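Local structure of putative phosphosugar isomerases (3FKJ) at residues 219-224 and 311-316; 225-230 and 242-247; 292-297 and 319-324. The protein probably binds carbohydrate derivatives, likely phosphosugars, and isomerises them. One frame throughout, in Å; residues are numbered along the deposited sequence.

The three contacts lie in the half of the chain built on the parallel sheet ordered 241-246, 213-218, 263-268, 290-295. Their centres form a compact triangle: contacts 1 and 2 are about 12 Å apart, 1 and 3 about 11 Å, and 2 and 3 about 13 Å. Helix 223-238 serves contacts 1 and 2, while helix 313-331 serves contacts 1 and 3. Contact 2 and contact 3 tie these helices to the two outermost strands, and contact 1 joins the helices at their N-terminal ends. Along the chain contact 2 is nested within contact 1, whereas contacts 1 and 3 interlace. Contacts 1 and 2 also reach the second subunit, through the loop after strand 213-218 and through strand 241-246.

Contact 1 of 3, residues 219-224 and 311-316; sequences SGPSFG and YFCGLL
Pro-221 and Ser-222 press against Cys-313 and Gly-314 where two helices of an SIS-type alpha/beta fold begin side by side. Residues 219-224 follow strand 213-218 and lead through a short 3-10 turn into helix 223-238; residues 311-316 likewise pass from a 3-10 turn into helix 313-331. The tight part is small and entirely buried. Pro-221 O comes within 3.4 Å of Gly-314 CA, an approach that a bare alpha carbon permits, and the backbones close to 4.1 Å between Ser-222 CA and Gly-314 CA. Beside this, Cys-313 CB faces the notch formed by the proline ring and the serine hydroxyl: the ring brings Pro-221 CG to 3.7 Å from Cys-313 CB, and Ser-222 OG lies 3.5 Å from the same carbon. No hydrogen bond crosses between the segments. The Ser-222 hydroxyl, turned beside its own backbone N (chi1 -57°), instead bonds to Ser-269 OG, while Pro-221 also rests on Tyr-60 of helix 56-65.

Away from this patch the two segments diverge. Tyr-311 points away from the proline and sends its OH to Glu-65, and its side chain does not touch residues 219-224. Phe-223 is directed to the far side, partly exposed, where its ring meets that of His-246 with the planes at about 45°. On the loop before it, Gly-220 N bonds to Glu-78 of the second subunit, so this turn also belongs to the dimer interface. In SIS relatives such loops at the C-terminal ends of the strands commonly line the sugar-phosphate site, and the same is possible here. The turn itself is closed by Ser-222 N donating to Ser-219 O at 3.1 Å.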
ATOM      1  N   SER A 219       5.816 -10.534   1.610  1.00 30.74           N
ATOM      2  CA  SER A 219       5.873 -10.098   0.226  1.00 29.34           C
ATOM      3  C   SER A 219       4.823 -10.806  -0.557  1.00 29.43           C
ATOM      4  O   SER A 219       4.214 -11.746  -0.066  1.00 29.44           O
ATOM      5  CB  SER A 219       7.250 -10.424  -0.384  1.00 30.07           C
ATOM      6  OG  SER A 219       7.454 -11.832  -0.455  1.00 28.46           O
ATOM      7  N   GLY A 220       4.651 -10.404  -1.805  1.00 30.18           N
ATOM      8  CA  GLY A 220       3.699 -11.094  -2.695  1.00 32.14           C
ATOM      9  C   GLY A 220       2.346 -11.357  -2.090  1.00 31.00           C
ATOM     10  O   GLY A 220       1.692 -10.421  -1.635  1.00 30.26           O
ATOM     11  N   PRO A 221       1.909 -12.637  -2.060  1.00 32.44           N
ATOM     12  CA  PRO A 221       0.543 -12.914  -1.641  1.00 33.71           C
ATOM     13  C   PRO A 221       0.322 -12.715  -0.134  1.00 33.06           C
ATOM     14  O   PRO A 221      -0.818 -12.627   0.310  1.00 33.34           O
ATOM     15  CB  PRO A 221       0.382 -14.409  -1.985  1.00 34.09           C
ATOM     16  CG  PRO A 221       1.727 -14.943  -1.776  1.00 29.49           C
ATOM     17  CD  PRO A 221       2.641 -13.891  -2.328  1.00 32.77           C
ATOM     18  N   SER A 222       1.410 -12.723   0.642  1.00 32.04           N
ATOM     19  CA  SER A 222       1.339 -12.601   2.096  1.00 29.84           C
ATOM     20  C   SER A 222       1.432 -11.162   2.655  1.00 30.79           C
ATOM     21  O   SER A 222       1.344 -10.977   3.876  1.00 31.03           O
ATOM     22  CB  SER A 222       2.462 -13.422   2.739  1.00 28.86           C
ATOM     23  OG  SER A 222       2.442 -14.781   2.385  1.00 32.17           O
ATOM     24  N   PHE A 223       1.659 -10.158   1.797  1.00 32.40           N
ATOM     25  CA  PHE A 223       1.886  -8.836   2.271  1.00 32.14           C
ATOM     26  C   PHE A 223       0.647  -8.231   2.956  1.00 32.02           C
ATOM     27  O   PHE A 223       0.756  -7.577   3.990  1.00 29.57           O
ATOM     28  CB  PHE A 223       2.449  -7.920   1.195  1.00 35.09           C
ATOM     29  CG  PHE A 223       2.675  -6.536   1.697  1.00 37.61           C
ATOM     30  CD1 PHE A 223       3.649  -6.301   2.638  1.00 37.72           C
ATOM     31  CD2 PHE A 223       1.863  -5.505   1.325  1.00 48.78           C
ATOM     32  CE1 PHE A 223       3.839  -5.055   3.173  1.00 35.88           C
ATOM     33  CE2 PHE A 223       2.068  -4.242   1.841  1.00 54.44           C
ATOM     34  CZ  PHE A 223       3.073  -4.025   2.761  1.00 45.75           C
ATOM     35  N   GLY A 224      -0.536  -8.523   2.438  1.00 33.37           N
ATOM     36  CA  GLY A 224      -1.771  -8.052   3.075  1.00 33.10           C
ATOM     37  C   GLY A 224      -1.895  -8.559   4.498  1.00 30.82           C
ATOM     38  O   GLY A 224      -2.250  -7.827   5.415  1.00 30.71           O
ATOM     39  N   TYR A 311      -1.138 -18.399  -4.337  1.00 33.14           N
ATOM     40  CA  TYR A 311      -2.260 -17.464  -4.166  1.00 31.39           C
ATOM     41  C   TYR A 311      -3.036 -17.610  -2.847  1.00 32.50           C
ATOM     42  O   TYR A 311      -3.817 -16.722  -2.505  1.00 29.92           O
ATOM     43  CB  TYR A 311      -3.203 -17.504  -5.378  1.00 33.85           C
ATOM     44  CG  TYR A 311      -2.547 -17.017  -6.668  1.00 33.38           C
ATOM     45  CD1 TYR A 311      -1.929 -15.788  -6.721  1.00 33.30           C
ATOM     46  CD2 TYR A 311      -2.513 -17.802  -7.801  1.00 32.25           C
ATOM     47  CE1 TYR A 311      -1.303 -15.356  -7.833  1.00 33.91           C
ATOM     48  CE2 TYR A 311      -1.891 -17.353  -8.953  1.00 30.75           C
ATOM     49  CZ  TYR A 311      -1.275 -16.129  -8.960  1.00 32.39           C
ATOM     50  OH  TYR A 311      -0.634 -15.613 -10.082  1.00 36.54           O
ATOM     51  N   PHE A 312      -2.795 -18.695  -2.092  1.00 32.54           N
ATOM     52  CA  PHE A 312      -3.493 -18.943  -0.806  1.00 33.52           C
ATOM     53  C   PHE A 312      -2.651 -18.608   0.411  1.00 33.34           C
ATOM     54  O   PHE A 312      -3.117 -18.801   1.549  1.00 32.85           O
ATOM     55  CB  PHE A 312      -3.894 -20.433  -0.655  1.00 35.64           C
ATOM     56  CG  PHE A 312      -4.877 -20.891  -1.663  1.00 37.03           C
ATOM     57  CD1 PHE A 312      -4.463 -21.206  -2.948  1.00 37.54           C
ATOM     58  CD2 PHE A 312      -6.234 -20.976  -1.343  1.00 35.61           C
ATOM     59  CE1 PHE A 312      -5.385 -21.631  -3.912  1.00 35.22           C
ATOM     60  CE2 PHE A 312      -7.147 -21.373  -2.297  1.00 35.39           C
ATOM     61  CZ  PHE A 312      -6.717 -21.698  -3.596  1.00 31.92           C
ATOM     62  N   CYS A 313      -1.405 -18.169   0.181  1.00 33.24           N
ATOM     63  CA  CYS A 313      -0.484 -17.872   1.287  1.00 33.40           C
ATOM     64  C   CYS A 313      -1.040 -16.832   2.257  1.00 31.74           C
ATOM     65  O   CYS A 313      -0.926 -17.015   3.449  1.00 32.36           O
ATOM     66  CB  CYS A 313       0.888 -17.431   0.787  1.00 33.06           C
ATOM     67  SG  CYS A 313       1.863 -18.809   0.149  1.00 33.21           S
ATOM     68  N   GLY A 314      -1.658 -15.770   1.750  1.00 30.49           N
ATOM     69  CA  GLY A 314      -2.183 -14.723   2.631  1.00 31.05           C
ATOM     70  C   GLY A 314      -3.316 -15.259   3.487  1.00 32.55           C
ATOM     71  O   GLY A 314      -3.362 -15.033   4.675  1.00 33.88           O
ATOM     72  N   LEU A 315      -4.243 -15.962   2.848  1.00 33.78           N
ATOM     73  CA  LEU A 315      -5.355 -16.603   3.530  1.00 33.08           C
ATOM     74  C   LEU A 315      -4.901 -17.583   4.610  1.00 31.93           C
ATOM     75  O   LEU A 315      -5.412 -17.587   5.720  1.00 26.02           O
ATOM     76  CB  LEU A 315      -6.215 -17.345   2.522  1.00 35.02           C
ATOM     77  CG  LEU A 315      -6.971 -16.548   1.470  1.00 32.09           C
ATOM     78  CD1 LEU A 315      -7.758 -17.524   0.621  1.00 32.14           C
ATOM     79  CD2 LEU A 315      -7.888 -15.537   2.116  1.00 30.78           C
ATOM     80  N   LEU A 316      -3.902 -18.386   4.296  1.00 32.61           N
ATOM     81  CA  LEU A 316      -3.370 -19.288   5.315  1.00 32.01           C
ATOM     82  C   LEU A 316      -2.750 -18.544   6.505  1.00 32.60           C
ATOM     83  O   LEU A 316      -2.983 -18.940   7.664  1.00 33.31           O
ATOM     84  CB  LEU A 316      -2.366 -20.256   4.683  1.00 30.65           C
ATOM     85  CG  LEU A 316      -1.714 -21.289   5.606  1.00 34.86           C
ATOM     86  CD1 LEU A 316      -2.733 -22.252   6.190  1.00 26.20           C
ATOM     87  CD2 LEU A 316      -0.661 -22.037   4.818  1.00 33.98           C
TER

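Contact 2 of 3, residues 225-230 and 242-247; sequences AAHQES and SASIHS
Ser-230 OG meets Ser-242 OG at 2.8 Å and a water at 3.0 Å. That water donates in turn to Ser-242 O (2.9 Å), so helix and strand are bridged twice at this point. Ser-242 OG is itself shared, since it also bonds to Val-214 O in the neighbouring strand 213-218. One turn earlier on the helix, His-227 ND1 and Ser-244 OG form the shortest bond of the contact, 2.6 Å and nearly straight at 167°. The hydroxyl arrives at the ring's edge, close to its plane, set there by a chi1 of 59° that places OG between the serine's own N and carbonyl carbon. The two elements belong to a beta-alpha-beta unit: strand 213-218, helix 223-238, then strand 241-246. The helix accordingly runs back antiparallel to the strand, their short axes 172° apart and 7.3 Å at closest approach. Between the polar links Ser-230 CB comes to 4.1 Å from Ser-244 CB. Ala-243 points away from the helix and touches Ser-242 of the second subunit, while His-246 NE2 bonds to Glu-78 of that subunit.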
ATOM      1  N   ALA A 225      -1.642  -9.831   4.659  1.00 30.84           N
ATOM      2  CA  ALA A 225      -1.638 -10.485   5.971  1.00 31.82           C
ATOM      3  C   ALA A 225      -0.677  -9.843   6.983  1.00 30.94           C
ATOM      4  O   ALA A 225      -0.958  -9.750   8.180  1.00 31.35           O
ATOM      5  CB  ALA A 225      -1.301 -11.944   5.805  1.00 31.59           C
ATOM      6  N   ALA A 226       0.453  -9.385   6.488  1.00 30.59           N
ATOM      7  CA  ALA A 226       1.453  -8.786   7.314  1.00 28.58           C
ATOM      8  C   ALA A 226       0.962  -7.423   7.777  1.00 30.20           C
ATOM      9  O   ALA A 226       1.087  -7.072   8.945  1.00 28.39           O
ATOM     10  CB  ALA A 226       2.780  -8.719   6.570  1.00 26.23           C
ATOM     11  N   HIS A 227       0.407  -6.658   6.852  1.00 28.92           N
ATOM     12  CA  HIS A 227      -0.104  -5.386   7.173  1.00 30.88           C
ATOM     13  C   HIS A 227      -1.306  -5.474   8.103  1.00 31.02           C
ATOM     14  O   HIS A 227      -1.394  -4.713   9.061  1.00 29.60           O
ATOM     15  CB  HIS A 227      -0.431  -4.604   5.902  1.00 30.31           C
ATOM     16  CG  HIS A 227      -0.824  -3.197   6.179  1.00 34.03           C
ATOM     17  ND1 HIS A 227       0.060  -2.287   6.706  1.00 28.78           N
ATOM     18  CD2 HIS A 227      -2.024  -2.562   6.094  1.00 29.85           C
ATOM     19  CE1 HIS A 227      -0.566  -1.135   6.884  1.00 30.80           C
ATOM     20  NE2 HIS A 227      -1.827  -1.274   6.518  1.00 28.50           N
ATOM     21  N   GLN A 228      -2.225  -6.405   7.812  1.00 29.41           N
ATOM     22  CA  GLN A 228      -3.341  -6.623   8.665  1.00 29.38           C
ATOM     23  C   GLN A 228      -2.911  -6.956  10.097  1.00 29.28           C
ATOM     24  O   GLN A 228      -3.437  -6.394  11.045  1.00 30.52           O
ATOM     25  CB  GLN A 228      -4.200  -7.742   8.096  1.00 28.36           C
ATOM     26  CG  GLN A 228      -5.500  -8.044   8.854  1.00 30.59           C
ATOM     27  CD  GLN A 228      -6.323  -9.045   8.120  1.00 34.49           C
ATOM     28  OE1 GLN A 228      -6.476  -8.990   6.859  1.00 32.89           O
ATOM     29  NE2 GLN A 228      -6.801 -10.017   8.857  1.00 27.97           N
ATOM     30  N   GLU A 229      -1.978  -7.889  10.257  1.00 28.20           N
ATOM     31  CA  GLU A 229      -1.498  -8.211  11.579  1.00 28.59           C
ATOM     32  C   GLU A 229      -1.007  -6.974  12.283  1.00 29.07           C
ATOM     33  O   GLU A 229      -1.245  -6.767  13.473  1.00 26.65           O
ATOM     34  CB  GLU A 229      -0.396  -9.249  11.505  1.00 29.22           C
ATOM     35  CG  GLU A 229       0.190  -9.668  12.841  1.00 29.37           C
ATOM     36  CD  GLU A 229      -0.709 -10.635  13.670  1.00 34.09           C
ATOM     37  OE1 GLU A 229      -1.798 -11.079  13.255  1.00 29.62           O
ATOM     38  OE2 GLU A 229      -0.277 -10.944  14.787  1.00 32.58           O
ATOM     39  N   SER A 230      -0.268  -6.155  11.549  1.00 31.37           N
ATOM     40  CA  SER A 230       0.281  -4.920  12.092  1.00 30.12           C
ATOM     41  C   SER A 230      -0.769  -3.948  12.609  1.00 29.42           C
ATOM     42  O   SER A 230      -0.708  -3.522  13.764  1.00 31.06           O
ATOM     43  CB  SER A 230       1.137  -4.250  11.031  1.00 31.21           C
ATOM     44  OG  SER A 230       1.802  -3.138  11.562  1.00 30.38           O
ATOM     45  N   SER A 242       3.790  -0.855  15.907  1.00 32.86           N
ATOM     46  CA  SER A 242       4.060  -1.732  14.783  1.00 32.86           C
ATOM     47  C   SER A 242       4.032  -0.995  13.461  1.00 31.36           C
ATOM     48  O   SER A 242       3.312   0.017  13.284  1.00 30.42           O
ATOM     49  CB  SER A 242       3.048  -2.907  14.771  1.00 33.23           C
ATOM     50  OG  SER A 242       3.369  -3.883  13.806  1.00 33.98           O
ATOM     51  N   ALA A 243       4.853  -1.508  12.553  1.00 31.88           N
ATOM     52  CA  ALA A 243       4.821  -1.161  11.139  1.00 33.09           C
ATOM     53  C   ALA A 243       4.903  -2.444  10.354  1.00 31.20           C
ATOM     54  O   ALA A 243       5.431  -3.433  10.843  1.00 32.20           O
ATOM     55  CB  ALA A 243       6.041  -0.243  10.747  1.00 31.03           C
ATOM     56  N   SER A 244       4.363  -2.401   9.138  1.00 31.80           N
ATOM     57  CA  SER A 244       4.569  -3.421   8.129  1.00 31.88           C
ATOM     58  C   SER A 244       5.583  -2.901   7.118  1.00 29.56           C
ATOM     59  O   SER A 244       5.603  -1.700   6.777  1.00 31.44           O
ATOM     60  CB  SER A 244       3.251  -3.848   7.483  1.00 33.10           C
ATOM     61  OG  SER A 244       2.634  -2.742   6.895  1.00 32.41           O
ATOM     62  N   ILE A 245       6.485  -3.798   6.750  1.00 29.77           N
ATOM     63  CA  ILE A 245       7.571  -3.598   5.810  1.00 30.47           C
ATOM     64  C   ILE A 245       7.473  -4.727   4.774  1.00 30.96           C
ATOM     65  O   ILE A 245       7.507  -5.928   5.130  1.00 31.98           O
ATOM     66  CB  ILE A 245       8.964  -3.723   6.469  1.00 29.38           C
ATOM     67  CG1 ILE A 245       9.075  -2.805   7.674  1.00 31.85           C
ATOM     68  CG2 ILE A 245      10.091  -3.431   5.431  1.00 27.33           C
ATOM     69  CD1 ILE A 245      10.311  -3.081   8.498  1.00 36.65           C
ATOM     70  N   HIS A 246       7.361  -4.354   3.508  1.00 28.43           N
ATOM     71  CA  HIS A 246       7.463  -5.314   2.435  1.00 29.94           C
ATOM     72  C   HIS A 246       8.915  -5.856   2.414  1.00 32.21           C
ATOM     73  O   HIS A 246       9.906  -5.078   2.539  1.00 28.57           O
ATOM     74  CB  HIS A 246       7.040  -4.675   1.115  1.00 31.55           C
ATOM     75  CG  HIS A 246       6.898  -5.647  -0.008  1.00 34.52           C
ATOM     76  ND1 HIS A 246       7.982  -6.270  -0.590  1.00 32.91           N
ATOM     77  CD2 HIS A 246       5.802  -6.110  -0.654  1.00 32.52           C
ATOM     78  CE1 HIS A 246       7.557  -7.084  -1.539  1.00 39.02           C
ATOM     79  NE2 HIS A 246       6.241  -7.015  -1.590  1.00 32.22           N
ATOM     80  N   SER A 247       9.038  -7.185   2.301  1.00 30.89           N
ATOM     81  CA  SER A 247      10.336  -7.844   2.323  1.00 28.46           C
ATOM     82  C   SER A 247      11.337  -7.208   1.344  1.00 28.91           C
ATOM     83  O   SER A 247      12.544  -7.094   1.659  1.00 31.38           O
ATOM     84  CB  SER A 247      10.181  -9.301   1.974  1.00 26.10           C
ATOM     85  OG  SER A 247       9.421 -10.004   2.904  1.00 31.56           O
TER
HETATM   86  O   HOH W   1       1.371  -0.160  11.118  1.00 24.82           O

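Contact 3 of 3, residues 292-297 and 319-324; sequences QLIDAD and CVLDVY
Ile-294 is the bump of this contact, and Val-320, Leu-321 and Tyr-324 form the hollow that receives it. Its two branches part company. CG2 slides past Val-320 and meets Val-320 CG1 at 3.9 Å, while the longer branch, extended at chi2, carries CD1 deeper into the helix surface. There Ile-294 CD1 lies over one face of the Tyr-324 ring, 3.9 Å from the centroid and only 16° off the ring normal, a CH-pi contact shifted slightly toward the rim. A further wall is Leu-321, whose CB points neither toward the strand nor away from it, but whose end comes nearer, so that its CD2 stands 3.8 Å from Ile-294 CD1. Val-320 CG1 sits in the plane of the tyrosine ring at its edge, so the two helix side chains shape one continuous surface for the isoleucine.

The strand is 290-295, an outermost strand of the parallel four-stranded sheet, and helix 313-331 lies across that sheet's face. Their local axes come within 10.7 Å and their N-to-C directions are 147° apart, so the helix runs roughly antiparallel to the strand. Leu-321 also touches Leu-267 of the adjacent strand 263-268. Val-320 touches Ala-193 of helix 186-196, and the Tyr-324 ring meets Phe-204 of helix 198-208 edge-to-face.

At the upstream end of the strand segment Gln-292, bent at chi2, and Tyr-324 extend toward each other from opposite directions. Gln-292 NE2 approaches Tyr-324 CE2 to 3.4 Å, obliquely, with amide and ring planes 52° apart. Gln-292 NE2 and Tyr-324 OH share one carboxylate oxygen, Asp-200 OD2 of helix 198-208. Gln-292 OE1 meanwhile bonds to Arg-203 NH2.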
ATOM      1  N   GLN A 292      10.524 -14.115  14.431  1.00 35.13           N
ATOM      2  CA  GLN A 292       9.527 -15.185  14.404  1.00 32.76           C
ATOM      3  C   GLN A 292       9.225 -15.412  12.936  1.00 30.60           C
ATOM      4  O   GLN A 292       8.690 -14.517  12.248  1.00 30.14           O
ATOM      5  CB  GLN A 292       8.241 -14.781  15.121  1.00 33.47           C
ATOM      6  CG  GLN A 292       7.077 -15.792  14.964  1.00 31.67           C
ATOM      7  CD  GLN A 292       7.372 -17.110  15.674  1.00 31.98           C
ATOM      8  OE1 GLN A 292       8.036 -17.122  16.695  1.00 31.13           O
ATOM      9  NE2 GLN A 292       6.894 -18.219  15.118  1.00 27.58           N
ATOM     10  N   LEU A 293       9.610 -16.579  12.445  1.00 30.36           N
ATOM     11  CA  LEU A 293       9.306 -16.973  11.089  1.00 32.04           C
ATOM     12  C   LEU A 293       8.020 -17.790  11.074  1.00 33.94           C
ATOM     13  O   LEU A 293       7.876 -18.727  11.834  1.00 32.40           O
ATOM     14  CB  LEU A 293      10.467 -17.784  10.516  1.00 31.52           C
ATOM     15  CG  LEU A 293      10.397 -18.177   9.036  1.00 29.69           C
ATOM     16  CD1 LEU A 293      10.160 -16.985   8.105  1.00 26.19           C
ATOM     17  CD2 LEU A 293      11.675 -18.905   8.686  1.00 33.91           C
ATOM     18  N   ILE A 294       7.074 -17.414  10.224  1.00 33.52           N
ATOM     19  CA  ILE A 294       5.905 -18.258   9.951  1.00 32.43           C
ATOM     20  C   ILE A 294       5.892 -18.540   8.454  1.00 32.33           C
ATOM     21  O   ILE A 294       5.642 -17.649   7.653  1.00 30.11           O
ATOM     22  CB  ILE A 294       4.603 -17.581  10.413  1.00 32.12           C
ATOM     23  CG1 ILE A 294       4.715 -17.231  11.923  1.00 32.38           C
ATOM     24  CG2 ILE A 294       3.420 -18.499  10.130  1.00 30.41           C
ATOM     25  CD1 ILE A 294       3.567 -16.438  12.497  1.00 31.18           C
ATOM     26  N   ASP A 295       6.183 -19.791   8.088  1.00 34.55           N
ATOM     27  CA  ASP A 295       6.425 -20.152   6.696  1.00 34.53           C
ATOM     28  C   ASP A 295       5.242 -20.908   6.113  1.00 35.18           C
ATOM     29  O   ASP A 295       4.930 -22.013   6.576  1.00 31.99           O
ATOM     30  CB  ASP A 295       7.699 -21.013   6.594  1.00 34.87           C
ATOM     31  CG  ASP A 295       8.082 -21.336   5.137  1.00 38.34           C
ATOM     32  OD1 ASP A 295       7.396 -20.843   4.196  1.00 35.83           O
ATOM     33  OD2 ASP A 295       9.079 -22.067   4.932  1.00 36.70           O
ATOM     34  N   ALA A 296       4.606 -20.342   5.073  1.00 35.37           N
ATOM     35  CA  ALA A 296       3.463 -21.025   4.436  1.00 36.27           C
ATOM     36  C   ALA A 296       3.831 -22.438   3.950  1.00 38.96           C
ATOM     37  O   ALA A 296       3.057 -23.382   4.131  1.00 35.93           O
ATOM     38  CB  ALA A 296       2.892 -20.203   3.301  1.00 33.13           C
ATOM     39  N   ASP A 297       5.013 -22.571   3.342  1.00 42.92           N
ATOM     40  CA  ASP A 297       5.474 -23.853   2.787  1.00 46.13           C
ATOM     41  C   ASP A 297       5.634 -24.963   3.813  1.00 47.79           C
ATOM     42  O   ASP A 297       5.515 -26.125   3.456  1.00 50.33           O
ATOM     43  CB  ASP A 297       6.794 -23.687   2.016  1.00 48.08           C
ATOM     44  CG  ASP A 297       6.618 -23.783   0.495  1.00 51.53           C
ATOM     45  OD1 ASP A 297       5.600 -24.356   0.050  1.00 52.70           O
ATOM     46  OD2 ASP A 297       7.509 -23.298  -0.256  1.00 55.53           O
ATOM     47  N   CYS A 319      -5.235 -17.193   9.012  1.00 29.65           N
ATOM     48  CA  CYS A 319      -5.725 -18.255   9.882  1.00 31.61           C
ATOM     49  C   CYS A 319      -4.712 -18.744  10.923  1.00 32.01           C
ATOM     50  O   CYS A 319      -5.061 -18.933  12.088  1.00 31.84           O
ATOM     51  CB  CYS A 319      -6.217 -19.440   9.044  1.00 32.42           C
ATOM     52  SG  CYS A 319      -7.581 -19.031   7.925  1.00 34.89           S
ATOM     53  N   VAL A 320      -3.472 -18.949  10.503  1.00 31.77           N
ATOM     54  CA  VAL A 320      -2.436 -19.479  11.390  1.00 31.56           C
ATOM     55  C   VAL A 320      -2.140 -18.466  12.496  1.00 32.38           C
ATOM     56  O   VAL A 320      -1.921 -18.844  13.647  1.00 33.03           O
ATOM     57  CB  VAL A 320      -1.149 -19.854  10.589  1.00 32.76           C
ATOM     58  CG1 VAL A 320       0.079 -19.908  11.497  1.00 31.28           C
ATOM     59  CG2 VAL A 320      -1.354 -21.195   9.833  1.00 29.45           C
ATOM     60  N   LEU A 321      -2.175 -17.175  12.140  1.00 32.65           N
ATOM     61  CA  LEU A 321      -1.938 -16.081  13.081  1.00 31.70           C
ATOM     62  C   LEU A 321      -2.939 -16.031  14.227  1.00 31.50           C
ATOM     63  O   LEU A 321      -2.581 -15.591  15.315  1.00 32.03           O
ATOM     64  CB  LEU A 321      -1.884 -14.705  12.343  1.00 33.41           C
ATOM     65  CG  LEU A 321      -0.576 -14.348  11.625  1.00 35.37           C
ATOM     66  CD1 LEU A 321      -0.760 -13.166  10.672  1.00 27.58           C
ATOM     67  CD2 LEU A 321       0.547 -14.086  12.635  1.00 34.16           C
ATOM     68  N   ASP A 322      -4.174 -16.485  14.005  1.00 32.33           N
ATOM     69  CA  ASP A 322      -5.188 -16.550  15.083  1.00 31.59           C
ATOM     70  C   ASP A 322      -4.630 -17.262  16.292  1.00 30.93           C
ATOM     71  O   ASP A 322      -4.928 -16.883  17.430  1.00 29.82           O
ATOM     72  CB  ASP A 322      -6.471 -17.262  14.637  1.00 31.82           C
ATOM     73  CG  ASP A 322      -7.421 -16.359  13.835  1.00 31.63           C
ATOM     74  OD1 ASP A 322      -7.289 -15.125  13.890  1.00 40.73           O
ATOM     75  OD2 ASP A 322      -8.327 -16.887  13.156  1.00 39.55           O
ATOM     76  N   VAL A 323      -3.792 -18.267  16.036  1.00 31.30           N
ATOM     77  CA  VAL A 323      -3.230 -19.101  17.108  1.00 31.18           C
ATOM     78  C   VAL A 323      -2.183 -18.298  17.868  1.00 30.46           C
ATOM     79  O   VAL A 323      -2.236 -18.215  19.084  1.00 28.87           O
ATOM     80  CB  VAL A 323      -2.644 -20.468  16.573  1.00 33.39           C
ATOM     81  CG1 VAL A 323      -2.095 -21.340  17.736  1.00 27.57           C
ATOM     82  CG2 VAL A 323      -3.699 -21.217  15.728  1.00 24.99           C
ATOM     83  N   TYR A 324      -1.259 -17.664  17.144  1.00 30.15           N
ATOM     84  CA  TYR A 324      -0.241 -16.856  17.787  1.00 30.03           C
ATOM     85  C   TYR A 324      -0.865 -15.680  18.529  1.00 28.92           C
ATOM     86  O   TYR A 324      -0.435 -15.368  19.621  1.00 28.71           O
ATOM     87  CB  TYR A 324       0.768 -16.343  16.773  1.00 32.04           C
ATOM     88  CG  TYR A 324       1.646 -17.414  16.205  1.00 32.07           C
ATOM     89  CD1 TYR A 324       1.233 -18.160  15.114  1.00 30.46           C
ATOM     90  CD2 TYR A 324       2.894 -17.680  16.756  1.00 29.03           C
ATOM     91  CE1 TYR A 324       2.030 -19.159  14.585  1.00 30.50           C
ATOM     92  CE2 TYR A 324       3.699 -18.662  16.227  1.00 29.33           C
ATOM     93  CZ  TYR A 324       3.265 -19.406  15.136  1.00 28.96           C
ATOM     94  OH  TYR A 324       4.064 -20.404  14.585  1.00 33.53           O
TER